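Local coordinates for hypothetical protein PH0823 (Pyrococcus horikoshii, PDB 2DUM) that is of unknown function but belongs to the universal stress protein A family and forms a two-subunit assembly, at residues V118-L123 against K148-I153. Residues are numbered along the deposited sequence; the frame is centred on the assembly and turned at random.
Sequences VSLIIL and KKPVLI
Three backbone hydrogen bonds fix strands 120-123 and 151-153 in parallel register, their directions 18° apart, with Ile121 beside Val151, Ile122 beside Leu152 and Leu123 beside Ile153. Ile121 N gives its hydrogen to Pro150 O at 2.9 Å, nearly straight at 169° but from above the carbonyl plane. Leu152 then uses both its polar backbone atoms on the same strand, straddling Ile122: its N reaches Ile121 O at 2.7 Å, and its O accepts from Leu123 N at 2.8 Å (170° at the hydrogen), each donor lying nearly along the C=O axis. Ile121 O takes in addition a CA-H...O contact from Val151 CA, 3.2 Å away. Leu123 also has a backbone hydrogen bond with Ile154. In the five-stranded parallel sheet of the universal stress protein fold, order 3-2-1-4-5, 151-154 is outermost on this side and 120-124 joins it to 7-11, Leu120 and Ile122 bonding through their backbones to Leu9; the other edge of 151-154 pairs antiparallel with a strand of the second subunit, continuing the sheet across the interface. Before the strands begin, the Lys149 side chain, bent at chi2 and chi4, brings NZ to Val118 O at 2.7 Å, in the carbonyl plane; NZ also forms a salt bridge with Asp158 of the second subunit. Ser119 OG is held by Lys7 N and Met4 O. Among apolar groups, Ile122 CG1 lies alongside Leu152 CB at 3.7 Å, whereas on the sheet face of Ile121 the Leu123 side chain crosses that of Val151 obliquely, CD2 meeting CG1 at 3.4 Å.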
ATOM      1  N   VAL A 118      -3.949   3.171  14.303  1.00 41.48           N
ATOM      2  CA  VAL A 118      -2.677   2.731  13.730  1.00 37.55           C
ATOM      3  C   VAL A 118      -2.295   3.656  12.581  1.00 37.40           C
ATOM      4  O   VAL A 118      -3.174   4.274  11.987  1.00 36.59           O
ATOM      5  CB  VAL A 118      -2.735   1.267  13.222  1.00 37.17           C
ATOM      6  CG1 VAL A 118      -3.368   0.429  14.174  1.00 35.45           C
ATOM      7  CG2 VAL A 118      -3.419   1.124  11.848  1.00 34.02           C
ATOM      8  N   SER A 119      -0.990   3.704  12.258  1.00 36.97           N
ATOM      9  CA  SER A 119      -0.450   4.614  11.243  1.00 36.58           C
ATOM     10  C   SER A 119      -0.668   4.075   9.873  1.00 35.06           C
ATOM     11  O   SER A 119      -0.922   4.863   8.992  1.00 36.81           O
ATOM     12  CB  SER A 119       1.044   4.865  11.435  1.00 36.82           C
ATOM     13  OG  SER A 119       1.680   3.625  11.556  1.00 36.78           O
ATOM     14  N   LEU A 120      -0.571   2.760   9.737  1.00 32.46           N
ATOM     15  CA  LEU A 120      -0.533   2.062   8.503  1.00 30.85           C
ATOM     16  C   LEU A 120      -1.126   0.713   8.726  1.00 31.94           C
ATOM     17  O   LEU A 120      -1.048   0.178   9.837  1.00 31.52           O
ATOM     18  CB  LEU A 120       0.898   1.801   8.105  1.00 29.14           C
ATOM     19  CG  LEU A 120       1.093   1.177   6.728  1.00 28.38           C
ATOM     20  CD1 LEU A 120       0.263   1.825   5.637  1.00 27.35           C
ATOM     21  CD2 LEU A 120       2.482   1.348   6.254  1.00 25.29           C
ATOM     22  N   ILE A 121      -1.703   0.123   7.671  1.00 33.79           N
ATOM     23  CA  ILE A 121      -1.829  -1.343   7.676  1.00 35.48           C
ATOM     24  C   ILE A 121      -0.963  -1.970   6.604  1.00 36.75           C
ATOM     25  O   ILE A 121      -0.862  -1.400   5.515  1.00 38.03           O
ATOM     26  CB  ILE A 121      -3.273  -1.977   7.862  1.00 33.96           C
ATOM     27  CG1 ILE A 121      -3.473  -2.992   6.800  1.00 36.57           C
ATOM     28  CG2 ILE A 121      -4.425  -1.045   7.755  1.00 33.15           C
ATOM     29  CD1 ILE A 121      -3.974  -4.299   7.282  1.00 40.80           C
ATOM     30  N   ILE A 122      -0.295  -3.076   6.931  1.00 37.58           N
ATOM     31  CA  ILE A 122       0.570  -3.758   5.983  1.00 39.54           C
ATOM     32  C   ILE A 122       0.002  -5.090   5.818  1.00 41.34           C
ATOM     33  O   ILE A 122      -0.297  -5.714   6.820  1.00 42.18           O
ATOM     34  CB  ILE A 122       1.936  -4.047   6.571  1.00 39.76           C
ATOM     35  CG1 ILE A 122       2.764  -2.766   6.615  1.00 42.49           C
ATOM     36  CG2 ILE A 122       2.705  -5.041   5.743  1.00 35.24           C
ATOM     37  CD1 ILE A 122       3.768  -2.771   7.739  1.00 39.94           C
ATOM     38  N   LEU A 123      -0.098  -5.523   4.558  1.00 43.73           N
ATOM     39  CA  LEU A 123      -0.674  -6.799   4.107  1.00 45.76           C
ATOM     40  C   LEU A 123       0.163  -7.490   3.036  1.00 48.95           C
ATOM     41  O   LEU A 123       0.721  -6.805   2.135  1.00 49.59           O
ATOM     42  CB  LEU A 123      -1.927  -6.551   3.318  1.00 45.15           C
ATOM     43  CG  LEU A 123      -3.280  -6.342   3.870  1.00 44.03           C
ATOM     44  CD1 LEU A 123      -3.060  -6.813   5.242  1.00 47.65           C
ATOM     45  CD2 LEU A 123      -3.604  -4.879   3.808  1.00 39.36           C
ATOM     46  N   LYS A 148      -9.971   3.402   6.156  1.00 51.96           N
ATOM     47  CA  LYS A 148      -9.596   4.864   5.981  1.00 51.30           C
ATOM     48  C   LYS A 148      -8.096   5.097   6.166  1.00 49.23           C
ATOM     49  O   LYS A 148      -7.447   6.009   5.554  1.00 50.33           O
ATOM     50  CB  LYS A 148     -10.289   5.780   6.984  1.00 51.67           C
ATOM     51  CG  LYS A 148     -11.760   5.477   7.261  1.00 54.10           C
ATOM     52  CD  LYS A 148     -12.647   5.506   6.023  1.00 55.67           C
ATOM     53  CE  LYS A 148     -14.046   4.964   6.397  1.00 56.36           C
ATOM     54  NZ  LYS A 148     -14.337   5.485   7.767  1.00 54.26           N
ATOM     55  N   LYS A 149      -7.555   4.253   7.028  1.00 46.00           N
ATOM     56  CA  LYS A 149      -6.126   4.025   7.166  1.00 42.38           C
ATOM     57  C   LYS A 149      -5.335   3.841   5.775  1.00 41.40           C
ATOM     58  O   LYS A 149      -5.959   3.538   4.710  1.00 40.51           O
ATOM     59  CB  LYS A 149      -5.947   2.866   8.176  1.00 42.31           C
ATOM     60  CG  LYS A 149      -5.843   3.237   9.683  1.00 41.56           C
ATOM     61  CD  LYS A 149      -7.047   3.920  10.235  1.00 46.71           C
ATOM     62  CE  LYS A 149      -6.811   4.374  11.641  1.00 52.82           C
ATOM     63  NZ  LYS A 149      -5.624   5.343  11.761  1.00 58.16           N
ATOM     64  N   PRO A 150      -4.003   4.166   5.748  1.00 39.37           N
ATOM     65  CA  PRO A 150      -3.160   3.811   4.587  1.00 38.27           C
ATOM     66  C   PRO A 150      -2.767   2.366   4.574  1.00 36.36           C
ATOM     67  O   PRO A 150      -2.992   1.684   5.594  1.00 36.20           O
ATOM     68  CB  PRO A 150      -1.984   4.755   4.695  1.00 38.12           C
ATOM     69  CG  PRO A 150      -1.896   5.144   6.131  1.00 38.97           C
ATOM     70  CD  PRO A 150      -3.292   5.032   6.709  1.00 38.74           C
ATOM     71  N   VAL A 151      -2.309   1.853   3.419  1.00 34.73           N
ATOM     72  CA  VAL A 151      -2.172   0.403   3.279  1.00 34.37           C
ATOM     73  C   VAL A 151      -0.985  -0.007   2.468  1.00 34.58           C
ATOM     74  O   VAL A 151      -0.856   0.420   1.334  1.00 35.96           O
ATOM     75  CB  VAL A 151      -3.403  -0.275   2.647  1.00 34.09           C
ATOM     76  CG1 VAL A 151      -3.141  -1.812   2.390  1.00 35.45           C
ATOM     77  CG2 VAL A 151      -4.613  -0.169   3.517  1.00 32.97           C
ATOM     78  N   LEU A 152      -0.128  -0.863   3.012  1.00 33.76           N
ATOM     79  CA  LEU A 152       1.038  -1.257   2.282  1.00 32.70           C
ATOM     80  C   LEU A 152       0.774  -2.670   1.740  1.00 34.20           C
ATOM     81  O   LEU A 152       0.590  -3.716   2.483  1.00 32.64           O
ATOM     82  CB  LEU A 152       2.219  -1.259   3.240  1.00 32.18           C
ATOM     83  CG  LEU A 152       3.547  -0.659   2.761  1.00 30.60           C
ATOM     84  CD1 LEU A 152       4.682  -1.183   3.532  1.00 34.16           C
ATOM     85  CD2 LEU A 152       3.846  -1.002   1.444  1.00 26.93           C
ATOM     86  N   ILE A 153       0.723  -2.776   0.431  1.00 34.91           N
ATOM     87  CA  ILE A 153       0.629  -4.161   0.016  1.00 36.42           C
ATOM     88  C   ILE A 153       1.992  -4.631  -0.453  1.00 38.43           C
ATOM     89  O   ILE A 153       2.584  -4.092  -1.390  1.00 37.15           O
ATOM     90  CB  ILE A 153      -0.635  -4.576  -0.817  1.00 35.37           C
ATOM     91  CG1 ILE A 153      -0.198  -5.662  -1.745  1.00 42.27           C
ATOM     92  CG2 ILE A 153      -1.317  -3.468  -1.554  1.00 27.17           C
ATOM     93  CD1 ILE A 153       0.544  -5.097  -3.106  1.00 55.42           C
TER